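Local coordinates for orotidine 5'-phosphate decarboxylase (PDB 4LUI), which probably catalyses the decarboxylation of orotidine 5'-monophosphate to UMP, the last step of de novo UMP biosynthesis, at residues B[64-69]-B[97-102]; B[128-133]-B[155-160]. All blocks are in the same frame, centred on the assembly; numbering follows the deposited sequence.

Both contacts lie where the helical layer meets one closed eight-stranded parallel beta barrel, the TIM-barrel fold, and they come in series along the chain: contact 1 closes before contact 2 opens. Contact 1 sets helix 63-72 against the loop that leads from helix 86-97 into strand 102-106. Contact 2 ties strand 127-131 to the end of helix 147-157 and the turn leading into strand 161-163. Strands 102-106 and 127-131 are neighbours in the barrel, yet the contact centres lie about 21 Å apart and the nearest atoms, about 5 Å apart, do not touch. Each contact thus involves a different helix-to-strand return of the same barrel.

Contact 1 (B[64-69]-B[97-102]); sequences IIKEIK and LKYADG
Lys66 lays its aliphatic chain over the ring of Tyr99. Lys66 CB sits above the ring centre, 3.7 Å from the Tyr99 centroid and 11° off the normal, a CH-pi contact. CG moves on to the CD1–CE1 side, and Lys66 CD meets Tyr99 CE1 at 3.7 Å, and CZ. Because CG is anti to the backbone N (chi1 177°), the chain runs alongside the tyrosine in the same direction; the bend at chi3 then leads the ammonium away. Lys98 CG covers the opposite ring face, so methylenes sandwich the aromatic.

Deeper in, branched Ile65 presses CG2 against Tyr99 CB at 3.6 Å; the small methyl of Ala100 lets Ile65 CG2 come within 3.5 Å of Ala100 N. One helical turn on, Lys69 folds at chi2 and chi3 to bring NZ 2.9 Å from Asp101 OD2. This salt bridge uses the syn lone pair of OD2, which also accepts a hydrogen bond from Val76 N; the Asp101 backbone bonds to Val76 too. The helix before strand 75-82 thus packs on the loop entering strand 102-106, outside the TIM barrel, through chemistry that grades from apolar at Ile65 to charged at Lys69.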
ATOM      1  N   ILE B  64      15.509  -1.419  -8.440  1.00 20.98           N
ATOM      2  CA  ILE B  64      15.717   0.023  -8.570  1.00 17.27           C
ATOM      3  C   ILE B  64      16.159   0.654  -7.246  1.00 18.66           C
ATOM      4  O   ILE B  64      16.935   1.600  -7.233  1.00 19.62           O
ATOM      5  CB  ILE B  64      14.466   0.754  -9.173  1.00 20.52           C
ATOM      6  CG1 ILE B  64      14.791   2.209  -9.517  1.00 19.04           C
ATOM      7  CG2 ILE B  64      13.274   0.698  -8.229  1.00 19.65           C
ATOM      8  CD1 ILE B  64      15.978   2.376 -10.445  1.00 22.72           C
ATOM      9  N   ILE B  65      15.660   0.129  -6.128  1.00 15.76           N
ATOM     10  CA  ILE B  65      16.089   0.604  -4.816  1.00 15.52           C
ATOM     11  C   ILE B  65      17.568   0.283  -4.588  1.00 20.37           C
ATOM     12  O   ILE B  65      18.332   1.122  -4.108  1.00 21.38           O
ATOM     13  CB  ILE B  65      15.241  -0.031  -3.704  1.00 14.52           C
ATOM     14  CG1 ILE B  65      13.757   0.245  -3.952  1.00 17.29           C
ATOM     15  CG2 ILE B  65      15.686   0.490  -2.324  1.00 19.09           C
ATOM     16  CD1 ILE B  65      12.839  -0.384  -2.921  1.00 17.79           C
ATOM     17  N   LYS B  66      17.956  -0.936  -4.947  1.00 19.40           N
ATOM     18  CA  LYS B  66      19.356  -1.373  -4.900  1.00 21.15           C
ATOM     19  C   LYS B  66      20.240  -0.438  -5.716  1.00 26.66           C
ATOM     20  O   LYS B  66      21.299  -0.014  -5.257  1.00 30.30           O
ATOM     21  CB  LYS B  66      19.493  -2.807  -5.429  1.00 23.02           C
ATOM     22  CG  LYS B  66      20.936  -3.330  -5.495  1.00 27.76           C
ATOM     23  CD  LYS B  66      21.019  -4.799  -5.951  1.00 32.32           C
ATOM     24  CE  LYS B  66      20.626  -4.979  -7.417  1.00 36.40           C
ATOM     25  NZ  LYS B  66      20.951  -6.348  -7.946  1.00 40.58           N
ATOM     26  N   GLU B  67      19.787  -0.110  -6.922  1.00 21.97           N
ATOM     27  CA  GLU B  67      20.585   0.705  -7.839  1.00 23.32           C
ATOM     28  C   GLU B  67      20.712   2.129  -7.329  1.00 26.18           C
ATOM     29  O   GLU B  67      21.764   2.748  -7.462  1.00 26.98           O
ATOM     30  CB  GLU B  67      19.973   0.714  -9.239  1.00 23.83           C
ATOM     31  CG  GLU B  67      20.066  -0.603  -9.974  1.00 28.33           C
ATOM     32  CD  GLU B  67      21.501  -1.046 -10.205  1.00 36.12           C
ATOM     33  OE1 GLU B  67      22.327  -0.207 -10.625  1.00 35.50           O
ATOM     34  OE2 GLU B  67      21.799  -2.234  -9.960  1.00 38.22           O
ATOM     35  N   ILE B  68      19.623   2.649  -6.767  1.00 22.39           N
ATOM     36  CA  ILE B  68      19.616   3.984  -6.180  1.00 28.00           C
ATOM     37  C   ILE B  68      20.637   4.021  -5.043  1.00 37.33           C
ATOM     38  O   ILE B  68      21.318   5.032  -4.840  1.00 36.00           O
ATOM     39  CB  ILE B  68      18.190   4.405  -5.710  1.00 24.37           C
ATOM     40  CG1 ILE B  68      17.329   4.776  -6.918  1.00 21.20           C
ATOM     41  CG2 ILE B  68      18.252   5.586  -4.750  1.00 27.59           C
ATOM     42  CD1 ILE B  68      15.868   5.037  -6.605  1.00 20.96           C
ATOM     43  N   LYS B  69      20.777   2.892  -4.346  1.00 36.19           N
ATOM     44  CA  LYS B  69      21.756   2.762  -3.268  1.00 41.95           C
ATOM     45  C   LYS B  69      23.204   2.631  -3.750  1.00 38.96           C
ATOM     46  O   LYS B  69      24.127   3.065  -3.061  1.00 41.23           O
ATOM     47  CB  LYS B  69      21.400   1.603  -2.333  1.00 43.64           C
ATOM     48  CG  LYS B  69      20.233   1.896  -1.411  1.00 39.93           C
ATOM     49  CD  LYS B  69      20.575   2.990  -0.407  1.00 42.89           C
ATOM     50  CE  LYS B  69      21.540   2.501   0.654  1.00 35.59           C
ATOM     51  NZ  LYS B  69      21.636   3.450   1.803  1.00 32.64           N
ATOM     52  N   LEU B  97      13.014  -3.906   2.881  1.00 14.46           N
ATOM     53  CA  LEU B  97      14.154  -3.436   3.656  1.00 16.11           C
ATOM     54  C   LEU B  97      15.461  -4.147   3.310  1.00 17.81           C
ATOM     55  O   LEU B  97      16.510  -3.841   3.890  1.00 18.26           O
ATOM     56  CB  LEU B  97      13.857  -3.529   5.159  1.00 15.51           C
ATOM     57  CG  LEU B  97      12.719  -2.615   5.627  1.00 12.21           C
ATOM     58  CD1 LEU B  97      12.425  -2.867   7.114  1.00 14.83           C
ATOM     59  CD2 LEU B  97      13.048  -1.144   5.371  1.00 13.04           C
ATOM     60  N   LYS B  98      15.414  -5.070   2.352  1.00 16.53           N
ATOM     61  CA  LYS B  98      16.639  -5.653   1.827  1.00 19.07           C
ATOM     62  C   LYS B  98      17.544  -4.556   1.262  1.00 17.15           C
ATOM     63  O   LYS B  98      18.755  -4.572   1.488  1.00 20.47           O
ATOM     64  CB  LYS B  98      16.319  -6.687   0.750  1.00 19.50           C
ATOM     65  CG  LYS B  98      17.540  -7.391   0.181  1.00 24.99           C
ATOM     66  CD  LYS B  98      17.136  -8.574  -0.692  1.00 37.70           C
ATOM     67  CE  LYS B  98      18.359  -9.293  -1.236  1.00 42.79           C
ATOM     68  NZ  LYS B  98      19.295  -9.659  -0.136  1.00 45.01           N
ATOM     69  N   TYR B  99      16.944  -3.601   0.546  1.00 17.51           N
ATOM     70  CA  TYR B  99      17.696  -2.502  -0.059  1.00 20.56           C
ATOM     71  C   TYR B  99      17.339  -1.117   0.481  1.00 15.32           C
ATOM     72  O   TYR B  99      18.195  -0.227   0.512  1.00 17.94           O
ATOM     73  CB  TYR B  99      17.573  -2.523  -1.585  1.00 21.68           C
ATOM     74  CG  TYR B  99      18.020  -3.831  -2.188  1.00 25.02           C
ATOM     75  CD1 TYR B  99      19.327  -4.267  -2.042  1.00 24.66           C
ATOM     76  CD2 TYR B  99      17.131  -4.638  -2.890  1.00 30.38           C
ATOM     77  CE1 TYR B  99      19.745  -5.470  -2.576  1.00 27.92           C
ATOM     78  CE2 TYR B  99      17.542  -5.847  -3.434  1.00 29.52           C
ATOM     79  CZ  TYR B  99      18.851  -6.257  -3.272  1.00 32.03           C
ATOM     80  OH  TYR B  99      19.279  -7.458  -3.806  1.00 33.82           O
ATOM     81  N   ALA B 100      16.088  -0.923   0.892  1.00 15.77           N
ATOM     82  CA  ALA B 100      15.695   0.358   1.476  1.00 12.81           C
ATOM     83  C   ALA B 100      16.182   0.476   2.919  1.00 15.98           C
ATOM     84  O   ALA B 100      16.446  -0.524   3.586  1.00 18.93           O
ATOM     85  CB  ALA B 100      14.196   0.528   1.434  1.00 13.41           C
ATOM     86  N   ASP B 101      16.270   1.709   3.396  1.00 15.97           N
ATOM     87  CA  ASP B 101      16.718   1.976   4.752  1.00 16.89           C
ATOM     88  C   ASP B 101      15.558   2.192   5.703  1.00 13.83           C
ATOM     89  O   ASP B 101      15.743   2.182   6.912  1.00 16.26           O
ATOM     90  CB  ASP B 101      17.620   3.203   4.756  1.00 13.29           C
ATOM     91  CG  ASP B 101      18.836   2.999   3.903  1.00 17.19           C
ATOM     92  OD1 ASP B 101      19.617   2.075   4.229  1.00 21.00           O
ATOM     93  OD2 ASP B 101      19.004   3.735   2.907  1.00 18.18           O
ATOM     94  N   GLY B 102      14.373   2.394   5.150  1.00 15.10           N
ATOM     95  CA  GLY B 102      13.193   2.618   5.958  1.00 11.32           C
ATOM     96  C   GLY B 102      11.957   2.348   5.132  1.00 12.05           C
ATOM     97  O   GLY B 102      12.009   2.316   3.902  1.00 13.24           O
TER

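Contact 2 (B[128-133]-B[155-160]); sequences VIMVTE and KKLKVD
Asp160 grips the backbone of Val128 at two points. Its OD2 takes the N-H of Val128 at 2.8 Å in a nearly straight bond (168°), the donor standing 36° out of the carboxylate plane. Asp160 N gives a hydrogen bond to Val128 O at 2.9 Å. The first torsion, chi1 -62°, sets the short carboxylate beside Val128 N; aspartate suits because its single methylene lets OD2 reach that N-H while its own N bonds Val128 O. An alanine here would keep the backbone bond but is likely to leave Val128 N without its carboxylate acceptor and this end of the strand less firmly held.

Beside the polar pair, the surface is shaped by branched and flexible side chains. Val159 is the bump on the loop side: its CB rests 3.6 Å from Val128 O, while CG1 projects into the angle between Val128 CG1 and the methyl of Met130. Met130 crosses Val159 at about a right angle; its unbranched chain extends away from the backbone and bends at chi3, bringing Met130 CE 4.2 Å from Val159 CG1. This methyl rests in the notch formed by Val159 CG1 and Leu157 CD1, touching both from one side. Ala154 of helix 147-157, small enough to admit both neighbours, also touches Met130 and Val159.

Lys158, with positive phi, carries the chain out of the helix and leaves Val159 and Asp160 facing the strand. This is the helix-to-strand return of a right-handed beta-alpha-beta unit, strand 127-131, helix 147-157 and strand 161-163, the repeating element of the TIM barrel.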
ATOM      1  N   VAL B 128      11.092   2.247  10.678  1.00 14.56           N
ATOM      2  CA  VAL B 128       9.655   2.179  10.398  1.00 15.04           C
ATOM      3  C   VAL B 128       9.028   3.553  10.656  1.00 14.24           C
ATOM      4  O   VAL B 128       9.262   4.173  11.689  1.00 14.00           O
ATOM      5  CB  VAL B 128       8.984   1.134  11.282  1.00 15.76           C
ATOM      6  CG1 VAL B 128       7.470   1.065  11.007  1.00 17.85           C
ATOM      7  CG2 VAL B 128       9.632  -0.203  11.069  1.00 17.42           C
ATOM      8  N   ILE B 129       8.243   4.024   9.699  1.00 14.11           N
ATOM      9  CA  ILE B 129       7.698   5.364   9.731  1.00 14.47           C
ATOM     10  C   ILE B 129       6.187   5.219   9.584  1.00 11.15           C
ATOM     11  O   ILE B 129       5.720   4.555   8.667  1.00 13.52           O
ATOM     12  CB  ILE B 129       8.266   6.176   8.551  1.00 13.52           C
ATOM     13  CG1 ILE B 129       9.790   6.346   8.704  1.00 15.33           C
ATOM     14  CG2 ILE B 129       7.558   7.507   8.409  1.00 16.88           C
ATOM     15  CD1 ILE B 129      10.518   6.629   7.396  1.00 20.93           C
ATOM     16  N   MET B 130       5.417   5.804  10.491  1.00 14.12           N
ATOM     17  CA  MET B 130       3.962   5.622  10.441  1.00 11.96           C
ATOM     18  C   MET B 130       3.245   6.840   9.871  1.00 12.70           C
ATOM     19  O   MET B 130       3.493   7.971  10.303  1.00 13.73           O
ATOM     20  CB  MET B 130       3.406   5.346  11.847  1.00 11.60           C
ATOM     21  CG  MET B 130       1.887   5.124  11.837  1.00 10.45           C
ATOM     22  SD  MET B 130       1.161   5.107  13.490  1.00 16.80           S
ATOM     23  CE  MET B 130       2.145   3.812  14.219  1.00 18.81           C
ATOM     24  N   VAL B 131       2.337   6.611   8.923  1.00 11.81           N
ATOM     25  CA  VAL B 131       1.439   7.674   8.493  1.00 12.56           C
ATOM     26  C   VAL B 131       0.408   7.906   9.584  1.00 12.40           C
ATOM     27  O   VAL B 131      -0.366   7.003   9.906  1.00 15.11           O
ATOM     28  CB  VAL B 131       0.653   7.274   7.241  1.00 13.07           C
ATOM     29  CG1 VAL B 131      -0.293   8.407   6.843  1.00 17.58           C
ATOM     30  CG2 VAL B 131       1.590   6.963   6.104  1.00 16.02           C
ATOM     31  N   THR B 132       0.378   9.110  10.147  1.00 11.80           N
ATOM     32  CA  THR B 132      -0.627   9.417  11.165  1.00 13.05           C
ATOM     33  C   THR B 132      -1.717  10.349  10.652  1.00 15.05           C
ATOM     34  O   THR B 132      -2.770  10.482  11.279  1.00 15.01           O
ATOM     35  CB  THR B 132      -0.023  10.063  12.432  1.00 13.39           C
ATOM     36  OG1 THR B 132       0.531  11.345  12.102  1.00 15.31           O
ATOM     37  CG2 THR B 132       1.055   9.158  13.069  1.00 16.12           C
ATOM     38  N   GLU B 133      -1.469  11.007   9.525  1.00 11.31           N
ATOM     39  CA  GLU B 133      -2.365  12.067   9.066  1.00 12.14           C
ATOM     40  C   GLU B 133      -2.083  12.352   7.590  1.00 13.12           C
ATOM     41  O   GLU B 133      -0.932  12.348   7.173  1.00 14.11           O
ATOM     42  CB  GLU B 133      -2.135  13.311   9.938  1.00 13.26           C
ATOM     43  CG  GLU B 133      -3.186  14.405   9.831  1.00 16.38           C
ATOM     44  CD  GLU B 133      -3.209  15.315  11.060  1.00 16.24           C
ATOM     45  OE1 GLU B 133      -2.793  14.863  12.153  1.00 18.50           O
ATOM     46  OE2 GLU B 133      -3.660  16.475  10.934  1.00 16.73           O
ATOM     47  N   LYS B 155       3.828   7.033  19.156  1.00 14.72           N
ATOM     48  CA  LYS B 155       4.638   7.244  20.356  1.00 16.45           C
ATOM     49  C   LYS B 155       4.751   5.971  21.198  1.00 17.30           C
ATOM     50  O   LYS B 155       5.841   5.621  21.663  1.00 23.50           O
ATOM     51  CB  LYS B 155       4.069   8.389  21.198  1.00 18.31           C
ATOM     52  CG  LYS B 155       4.787   8.591  22.532  1.00 21.05           C
ATOM     53  CD  LYS B 155       4.400   9.912  23.188  1.00 28.84           C
ATOM     54  CE  LYS B 155       2.916   9.986  23.476  1.00 41.92           C
ATOM     55  NZ  LYS B 155       2.480  11.354  23.910  1.00 46.87           N
ATOM     56  N   LYS B 156       3.623   5.286  21.389  1.00 18.79           N
ATOM     57  CA  LYS B 156       3.584   4.055  22.184  1.00 19.11           C
ATOM     58  C   LYS B 156       4.494   2.977  21.600  1.00 22.04           C
ATOM     59  O   LYS B 156       5.273   2.343  22.328  1.00 23.17           O
ATOM     60  CB  LYS B 156       2.149   3.526  22.265  1.00 20.72           C
ATOM     61  CG  LYS B 156       2.016   2.200  22.990  1.00 18.76           C
ATOM     62  CD  LYS B 156       0.598   1.657  22.888  1.00 23.62           C
ATOM     63  CE  LYS B 156       0.492   0.300  23.576  1.00 24.44           C
ATOM     64  NZ  LYS B 156      -0.875  -0.286  23.485  1.00 30.21           N
ATOM     65  N   LEU B 157       4.401   2.781  20.287  1.00 20.39           N
ATOM     66  CA  LEU B 157       5.178   1.745  19.608  1.00 22.01           C
ATOM     67  C   LEU B 157       6.629   2.144  19.344  1.00 19.47           C
ATOM     68  O   LEU B 157       7.438   1.307  18.950  1.00 21.13           O
ATOM     69  CB  LEU B 157       4.513   1.363  18.283  1.00 20.93           C
ATOM     70  CG  LEU B 157       3.103   0.778  18.388  1.00 19.52           C
ATOM     71  CD1 LEU B 157       2.543   0.486  16.992  1.00 22.21           C
ATOM     72  CD2 LEU B 157       3.097  -0.479  19.255  1.00 26.52           C
ATOM     73  N   LYS B 158       6.957   3.413  19.573  1.00 20.00           N
ATOM     74  CA  LYS B 158       8.314   3.903  19.363  1.00 19.23           C
ATOM     75  C   LYS B 158       8.771   3.692  17.918  1.00 21.25           C
ATOM     76  O   LYS B 158       9.868   3.186  17.669  1.00 21.30           O
ATOM     77  CB  LYS B 158       9.312   3.233  20.321  1.00 23.54           C
ATOM     78  CG  LYS B 158       9.060   3.451  21.806  1.00 30.31           C
ATOM     79  CD  LYS B 158      10.108   2.691  22.616  1.00 30.47           C
ATOM     80  CE  LYS B 158       9.752   2.594  24.096  1.00 37.25           C
ATOM     81  NZ  LYS B 158       9.762   3.918  24.754  1.00 36.43           N
ATOM     82  N   VAL B 159       7.931   4.062  16.960  1.00 19.77           N
ATOM     83  CA  VAL B 159       8.375   4.046  15.575  1.00 16.97           C
ATOM     84  C   VAL B 159       9.445   5.128  15.398  1.00 17.55           C
ATOM     85  O   VAL B 159       9.642   5.981  16.271  1.00 20.84           O
ATOM     86  CB  VAL B 159       7.204   4.246  14.589  1.00 17.04           C
ATOM     87  CG1 VAL B 159       6.213   3.085  14.689  1.00 17.28           C
ATOM     88  CG2 VAL B 159       6.496   5.555  14.861  1.00 18.05           C
ATOM     89  N   ASP B 160      10.152   5.087  14.278  1.00 14.73           N
ATOM     90  CA  ASP B 160      11.277   5.990  14.064  1.00 16.30           C
ATOM     91  C   ASP B 160      10.864   7.406  13.688  1.00 17.80           C
ATOM     92  O   ASP B 160      11.591   8.362  13.982  1.00 19.72           O
ATOM     93  CB  ASP B 160      12.215   5.417  13.003  1.00 15.92           C
ATOM     94  CG  ASP B 160      12.812   4.102  13.422  1.00 22.59           C
ATOM     95  OD1 ASP B 160      13.896   4.114  14.042  1.00 29.62           O
ATOM     96  OD2 ASP B 160      12.182   3.060  13.164  1.00 18.27           O
TER